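Local structure of probable enoyl-CoA hydratase/isomerase (Pseudomonas aeruginosa, 7BOR) at residues N64-F69 / E240-F245; M127-V130 / P136-G139. The protein binds coenzyme A in a crotonase-type fold and probably acts as an enoyl-CoA isomerase or hydratase. All coordinates share one frame; numbering follows the deposited sequence.

Contact 1: N64-F69 / E240-F245. With COA (coenzyme A), chain C.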
loop_
_atom_site.group_PDB
_atom_site.type_symbol
_atom_site.label_atom_id
_atom_site.label_comp_id
_atom_site.label_asym_id
_atom_site.label_seq_id
_atom_site.Cartn_x
_atom_site.Cartn_y
_atom_site.Cartn_z
ATOM N N ASN A 64 4.832 -1.221 8.156
ATOM C CA ASN A 64 4.549 -2.185 9.213
ATOM C C ASN A 64 5.049 -1.690 10.558
ATOM O O ASN A 64 6.127 -1.113 10.668
ATOM C CB ASN A 64 5.185 -3.537 8.891
ATOM C CG ASN A 64 4.330 -4.684 9.318
ATOM O OD1 ASN A 64 3.625 -5.277 8.502
ATOM N ND2 ASN A 64 4.371 -5.011 10.603
ATOM N N ASP A 65 4.242 -1.904 11.588
ATOM C CA ASP A 65 4.736 -1.682 12.940
ATOM C C ASP A 65 5.931 -2.594 13.206
ATOM O O ASP A 65 5.812 -3.817 13.104
ATOM C CB ASP A 65 3.622 -1.960 13.934
ATOM C CG ASP A 65 3.948 -1.439 15.301
ATOM O OD1 ASP A 65 4.966 -1.891 15.857
ATOM O OD2 ASP A 65 3.215 -0.566 15.811
ATOM N N ILE A 66 7.079 -2.006 13.534
ATOM C CA ILE A 66 8.308 -2.796 13.649
ATOM C C ILE A 66 8.325 -3.631 14.939
ATOM O O ILE A 66 8.867 -4.745 14.966
ATOM C CB ILE A 66 9.527 -1.858 13.556
ATOM C CG1 ILE A 66 9.635 -1.323 12.124
ATOM C CG2 ILE A 66 10.805 -2.565 13.982
ATOM C CD1 ILE A 66 10.892 -0.589 11.822
ATOM N N LEU A 67 7.783 -3.081 16.029
ATOM C CA LEU A 67 7.577 -3.860 17.249
ATOM C C LEU A 67 6.808 -5.132 16.963
ATOM O O LEU A 67 7.163 -6.209 17.455
ATOM C CB LEU A 67 6.814 -3.038 18.287
ATOM C CG LEU A 67 7.637 -2.056 19.113
ATOM C CD1 LEU A 67 6.826 -1.634 20.321
ATOM C CD2 LEU A 67 8.924 -2.691 19.550
ATOM N N ASP A 68 5.722 -5.022 16.191
ATOM C CA ASP A 68 5.000 -6.215 15.791
ATOM C C ASP A 68 5.929 -7.184 15.081
ATOM O O ASP A 68 5.877 -8.395 15.326
ATOM C CB ASP A 68 3.819 -5.846 14.901
ATOM C CG ASP A 68 2.647 -5.294 15.690
ATOM O OD1 ASP A 68 2.872 -4.511 16.662
ATOM O OD2 ASP A 68 1.502 -5.623 15.303
ATOM N N PHE A 69 6.805 -6.662 14.217
ATOM C CA PHE A 69 7.732 -7.517 13.479
ATOM C C PHE A 69 8.695 -8.229 14.418
ATOM O O PHE A 69 9.042 -9.396 14.195
ATOM C CB PHE A 69 8.530 -6.693 12.462
ATOM C CG PHE A 69 7.939 -6.683 11.095
ATOM C CD1 PHE A 69 6.821 -7.464 10.794
ATOM C CD2 PHE A 69 8.494 -5.905 10.097
ATOM C CE1 PHE A 69 6.274 -7.483 9.529
ATOM C CE2 PHE A 69 7.937 -5.896 8.837
ATOM C CZ PHE A 69 6.832 -6.695 8.548
ATOM N N GLU A 240 18.609 -7.697 14.104
ATOM C CA GLU A 240 19.564 -6.658 14.498
ATOM C C GLU A 240 19.200 -5.306 13.877
ATOM O O GLU A 240 19.124 -4.294 14.585
ATOM C CB GLU A 240 21.000 -7.046 14.109
ATOM C CG GLU A 240 22.067 -5.978 14.480
ATOM C CD GLU A 240 23.361 -6.065 13.648
ATOM O OE1 GLU A 240 23.393 -6.870 12.684
ATOM O OE2 GLU A 240 24.343 -5.323 13.957
ATOM N N ALA A 241 19.004 -5.263 12.555
ATOM C CA ALA A 241 18.646 -4.003 11.886
ATOM C C ALA A 241 17.327 -3.435 12.405
ATOM O O ALA A 241 17.160 -2.212 12.481
ATOM C CB ALA A 241 18.565 -4.213 10.367
ATOM N N LEU A 242 16.374 -4.298 12.740
ATOM C CA LEU A 242 15.051 -3.853 13.157
ATOM C C LEU A 242 15.085 -3.209 14.540
ATOM O O LEU A 242 14.498 -2.138 14.756
ATOM C CB LEU A 242 14.083 -5.048 13.147
ATOM C CG LEU A 242 13.429 -5.440 11.831
ATOM C CD1 LEU A 242 12.489 -6.673 12.008
ATOM C CD2 LEU A 242 12.701 -4.223 11.273
ATOM N N SER A 243 15.725 -3.879 15.503
ATOM C CA SER A 243 15.809 -3.330 16.845
ATOM C C SER A 243 16.786 -2.180 16.883
ATOM O O SER A 243 16.754 -1.395 17.830
ATOM C CB SER A 243 16.202 -4.411 17.861
ATOM O OG SER A 243 17.378 -5.073 17.468
ATOM N N ALA A 244 17.634 -2.066 15.860
ATOM C CA ALA A 244 18.509 -0.908 15.716
ATOM C C ALA A 244 17.714 0.345 15.363
ATOM O O ALA A 244 18.042 1.443 15.842
ATOM C CB ALA A 244 19.570 -1.173 14.642
ATOM N N PHE A 245 16.663 0.200 14.528
ATOM C CA PHE A 245 15.801 1.339 14.196
ATOM C C PHE A 245 15.060 1.870 15.429
ATOM O O PHE A 245 15.124 3.066 15.733
ATOM C CB PHE A 245 14.797 0.982 13.088
ATOM C CG PHE A 245 13.908 2.142 12.728
ATOM C CD1 PHE A 245 12.753 2.413 13.464
ATOM C CD2 PHE A 245 14.263 3.004 11.709
ATOM C CE1 PHE A 245 11.973 3.525 13.182
ATOM C CE2 PHE A 245 13.480 4.105 11.410
ATOM C CZ PHE A 245 12.349 4.378 12.162
HETATM N N1A COA C . 7.092 0.989 13.614
HETATM C C2A COA C . 7.051 1.261 14.949
HETATM N N3A COA C . 7.155 2.541 15.419
HETATM C C4A COA C . 7.281 3.516 14.504
HETATM C C5A COA C . 7.319 3.271 13.178
HETATM C C6A COA C . 7.226 1.970 12.728
HETATM N N6A COA C . 7.235 1.517 11.329
HETATM N N7A COA C . 7.461 4.448 12.508
HETATM C C8A COA C . 7.521 5.449 13.414
HETATM N N9A COA C . 7.423 4.838 14.589
HETATM C C1B COA C . 7.400 5.672 15.808
HETATM C C2B COA C . 8.859 6.093 16.359
HETATM O O2B COA C . 9.468 4.900 16.997
HETATM C C3B COA C . 8.517 7.059 17.164
HETATM O O3B COA C . 7.932 6.517 18.420
HETATM P P3B COA C . 7.899 7.369 19.803
HETATM O O7A COA C . 7.548 8.821 19.548
HETATM O O8A COA C . 9.265 7.250 20.423
HETATM O O9A COA C . 6.829 6.767 20.664
HETATM C C4B COA C . 7.358 7.835 16.489
HETATM O O4B COA C . 6.679 6.755 15.621
HETATM C C5B COA C . 7.766 8.918 15.677
HETATM O O5B COA C . 8.498 8.345 14.641
HETATM P P1A COA C . 9.885 9.069 14.168
HETATM O O1A COA C . 10.779 8.121 13.395
HETATM O O2A COA C . 10.680 9.664 15.308
HETATM O O3A COA C . 9.371 10.320 13.225
HETATM P P2A COA C . 10.362 10.794 11.994
HETATM O O4A COA C . 9.759 12.064 11.402
HETATM O O5A COA C . 11.714 10.953 12.621
HETATM O O6A COA C . 10.526 9.591 10.858
HETATM C CBP COA C . 9.841 7.973 9.226
HETATM C CCP COA C . 9.431 9.293 9.974
HETATM C CDP COA C . 8.563 7.317 8.594
HETATM C CEP COA C . 10.870 8.282 8.110
HETATM C CAP COA C . 10.502 7.110 10.348
HETATM O OAP COA C . 9.583 7.017 11.394
HETATM C C9P COA C . 10.826 5.685 9.899
HETATM O O9P COA C . 11.749 5.435 9.180
HETATM N N8P COA C . 9.936 4.636 10.441
HETATM C C7P COA C . 10.109 3.224 10.095
HETATM C C6P COA C . 9.970 3.001 8.560
HETATM C C5P COA C . 10.146 1.463 8.344
HETATM O O5P COA C . 11.200 0.932 8.405
HETATM N N4P COA C . 8.952 0.691 8.052
HETATM C C3P COA C . 9.055 -0.739 7.896
HETATM C C2P COA C . 9.566 -1.087 6.523
HETATM S S1P COA C . 9.586 -2.895 6.526
#

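Contact 2: M127-V130 / P136-G139. With COA (coenzyme A), chain C.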
loop_
_atom_site.group_PDB
_atom_site.type_symbol
_atom_site.label_atom_id
_atom_site.label_comp_id
_atom_site.label_asym_id
_atom_site.label_seq_id
_atom_site.Cartn_x
_atom_site.Cartn_y
_atom_site.Cartn_z
ATOM N N MET A 127 11.294 1.979 0.071
ATOM C CA MET A 127 11.142 0.538 0.339
ATOM C C MET A 127 12.417 0.119 1.057
ATOM O O MET A 127 13.424 -0.233 0.420
ATOM C CB MET A 127 10.891 -0.227 -0.952
ATOM C CG MET A 127 9.471 0.026 -1.420
ATOM S SD MET A 127 9.104 -0.417 -3.131
ATOM C CE MET A 127 10.055 0.906 -3.919
ATOM N N PRO A 128 12.460 0.270 2.380
ATOM C CA PRO A 128 13.734 0.155 3.087
ATOM C C PRO A 128 14.045 -1.300 3.460
ATOM O O PRO A 128 14.825 -1.532 4.395
ATOM C CB PRO A 128 13.520 1.050 4.318
ATOM C CG PRO A 128 12.103 0.890 4.645
ATOM C CD PRO A 128 11.381 0.703 3.275
ATOM N N PHE A 129 13.454 -2.267 2.722
ATOM C CA PHE A 129 13.498 -3.660 3.169
ATOM C C PHE A 129 14.928 -4.108 3.373
ATOM O O PHE A 129 15.301 -4.570 4.454
ATOM C CB PHE A 129 12.800 -4.536 2.154
ATOM C CG PHE A 129 11.376 -4.154 1.919
ATOM C CD1 PHE A 129 10.483 -4.010 2.988
ATOM C CD2 PHE A 129 10.925 -3.895 0.622
ATOM C CE1 PHE A 129 9.167 -3.625 2.776
ATOM C CE2 PHE A 129 9.584 -3.529 0.401
ATOM C CZ PHE A 129 8.711 -3.371 1.498
ATOM N N VAL A 130 15.763 -3.887 2.353
ATOM C CA VAL A 130 17.169 -4.261 2.378
ATOM C C VAL A 130 17.926 -3.562 3.507
ATOM O O VAL A 130 18.814 -4.153 4.145
ATOM C CB VAL A 130 17.761 -3.957 0.988
ATOM C CG1 VAL A 130 17.863 -2.354 0.746
ATOM C CG2 VAL A 130 19.052 -4.635 0.820
ATOM N N PRO A 136 12.061 -7.781 -0.751
ATOM C CA PRO A 136 10.840 -7.167 -1.282
ATOM C C PRO A 136 9.581 -7.938 -0.921
ATOM O O PRO A 136 9.580 -9.167 -0.779
ATOM C CB PRO A 136 11.047 -7.164 -2.805
ATOM C CG PRO A 136 12.533 -7.346 -2.993
ATOM C CD PRO A 136 12.996 -8.177 -1.799
ATOM N N GLU A 137 8.473 -7.201 -0.892
ATOM C CA GLU A 137 7.185 -7.693 -0.417
ATOM C C GLU A 137 6.088 -7.124 -1.314
ATOM O O GLU A 137 6.341 -6.254 -2.178
ATOM C CB GLU A 137 7.115 -7.359 1.089
ATOM C CG GLU A 137 5.868 -6.899 1.617
ATOM C CD GLU A 137 5.632 -5.456 1.348
ATOM O OE1 GLU A 137 6.124 -4.940 0.317
ATOM O OE2 GLU A 137 4.904 -4.868 2.168
ATOM N N PHE A 138 4.890 -7.722 -1.178
ATOM C CA PHE A 138 3.658 -7.352 -1.895
ATOM C C PHE A 138 3.828 -7.387 -3.437
ATOM O O PHE A 138 3.138 -6.682 -4.185
ATOM C CB PHE A 138 3.164 -5.987 -1.391
ATOM C CG PHE A 138 1.640 -5.829 -1.355
ATOM C CD1 PHE A 138 0.806 -6.724 -1.999
ATOM C CD2 PHE A 138 1.068 -4.773 -0.686
ATOM C CE1 PHE A 138 -0.543 -6.557 -1.973
ATOM C CE2 PHE A 138 -0.288 -4.619 -0.657
ATOM C CZ PHE A 138 -1.080 -5.471 -1.295
ATOM N N GLY A 139 4.675 -8.270 -3.944
ATOM C CA GLY A 139 4.843 -8.410 -5.373
ATOM C C GLY A 139 5.706 -7.357 -6.057
ATOM O O GLY A 139 5.848 -7.375 -7.291
HETATM N N1A COA C . 7.092 0.989 13.614
HETATM C C2A COA C . 7.051 1.261 14.949
HETATM N N3A COA C . 7.155 2.541 15.419
HETATM C C4A COA C . 7.281 3.516 14.504
HETATM C C5A COA C . 7.319 3.271 13.178
HETATM C C6A COA C . 7.226 1.970 12.728
HETATM N N6A COA C . 7.235 1.517 11.329
HETATM N N7A COA C . 7.461 4.448 12.508
HETATM C C8A COA C . 7.521 5.449 13.414
HETATM N N9A COA C . 7.423 4.838 14.589
HETATM C C1B COA C . 7.400 5.672 15.808
HETATM C C2B COA C . 8.859 6.093 16.359
HETATM O O2B COA C . 9.468 4.900 16.997
HETATM C C3B COA C . 8.517 7.059 17.164
HETATM O O3B COA C . 7.932 6.517 18.420
HETATM P P3B COA C . 7.899 7.369 19.803
HETATM O O7A COA C . 7.548 8.821 19.548
HETATM O O8A COA C . 9.265 7.250 20.423
HETATM O O9A COA C . 6.829 6.767 20.664
HETATM C C4B COA C . 7.358 7.835 16.489
HETATM O O4B COA C . 6.679 6.755 15.621
HETATM C C5B COA C . 7.766 8.918 15.677
HETATM O O5B COA C . 8.498 8.345 14.641
HETATM P P1A COA C . 9.885 9.069 14.168
HETATM O O1A COA C . 10.779 8.121 13.395
HETATM O O2A COA C . 10.680 9.664 15.308
HETATM O O3A COA C . 9.371 10.320 13.225
HETATM P P2A COA C . 10.362 10.794 11.994
HETATM O O4A COA C . 9.759 12.064 11.402
HETATM O O5A COA C . 11.714 10.953 12.621
HETATM O O6A COA C . 10.526 9.591 10.858
HETATM C CBP COA C . 9.841 7.973 9.226
HETATM C CCP COA C . 9.431 9.293 9.974
HETATM C CDP COA C . 8.563 7.317 8.594
HETATM C CEP COA C . 10.870 8.282 8.110
HETATM C CAP COA C . 10.502 7.110 10.348
HETATM O OAP COA C . 9.583 7.017 11.394
HETATM C C9P COA C . 10.826 5.685 9.899
HETATM O O9P COA C . 11.749 5.435 9.180
HETATM N N8P COA C . 9.936 4.636 10.441
HETATM C C7P COA C . 10.109 3.224 10.095
HETATM C C6P COA C . 9.970 3.001 8.560
HETATM C C5P COA C . 10.146 1.463 8.344
HETATM O O5P COA C . 11.200 0.932 8.405
HETATM N N4P COA C . 8.952 0.691 8.052
HETATM C C3P COA C . 9.055 -0.739 7.896
HETATM C C2P COA C . 9.566 -1.087 6.523
HETATM S S1P COA C . 9.586 -2.895 6.526
#

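Contact 1: N64-F69 / E240-F245
In the coenzyme A pocket of this crotonase fold, I66 and L242 meet where the short helix 66-71, beside the adenine, packs against the C-terminal helix 236-245. Their branched chains suit a seam between two helices: I66 CG2 lies 3.7 Å from L242 CD2, while the other methyl, L242 CD1, reaches F69 CB. The longer branch of I66 turns to the cofactor side. With CG1 anti to the carbonyl carbon (chi1 -70°), CD1 arrives 3.9 Å from F245 CD1, and the two side chains cross at about a right angle. F245 has CG anti to its own N (chi1 -180°), which brings the ring to the pantetheine arm, though the modelled approach is too close to be relied on. On the other segment, backbone reads the adenine: N6A donates to N64 O, and I66 N donates to N1A at 3.0 Å, nearly straight. D65 N-caps the helix, its OD1 accepting from D68 N, and OD2 forms a salt bridge with R20, which probably favours the charged carboxylate. N64 suits its place through an amide with two kinds of polar atom, OD1 bonded to Y32 and ND2 donating to D65 O at 3.1 Å. The same ND2 sits 3.3 Å above the plane of the F69 ring, offset toward its rim.

Contact 2: M127-V130 / P136-G139
F129 CZ meets the carboxylate of E137, with OE1 3.2 Å from that ring carbon and lying obliquely to the ring. The two side chains cross at about a right angle, and the ring and carboxylate planes are 60° apart. The same ring leans on the backbone before E137, its CD2 standing 3.8 Å from P136 CA. A flat, apolar phenylalanine suits this place because different parts of one rim serve different neighbours: CD1 is 3.8 Å from the thiol sulfur S1P of coenzyme A, which lies near the ring plane at its edge. CG of F129 is anti to its carbonyl carbon (chi1 -58°), a setting that directs the ring across to 136-139. P128 also touches the cofactor near its thiol, CG lying 3.7 Å from C2P. Both segments belong to the loop of the crotonase fold that joins strand 124-126 to helix 140-148, and here it borders the thiol end of the pocket. E137 bends at its second torsion, and its OE1 is hydrogen-bonded to T109 of helix 106-109, a polar partner for a buried carboxylate oxygen. Farther out, F138 stacks its ring with H113, and its carbonyl O is hydrogen-bonded to NE2 of the same histidine. G139, at the N-cap of helix 140-148, has phi 78°, where a side chain would press on the preceding carbonyl; its N donates to E225 OE1.

How the contacts relate
From the N terminus, the chain passes through strands of the six-stranded sheet and reaches 64-69, where contact 1 opens a loop of 170 residues. Well inside that loop comes strand 124-126 of the smaller sheet, followed by 127-130; after only five intervening residues 136-139 closes contact 2, just before helix 140-148. The chain then runs through the long helix 200-233 to 240-245, which closes contact 1. Contact 2 is thus nested within contact 1. Their centres lie about 14 Å apart and the two contacts do not touch, but coenzyme A spans both: contact 1 joins two helices far apart in sequence beside its adenine and pantetheine, contact 2 folds one local loop beside its thiol.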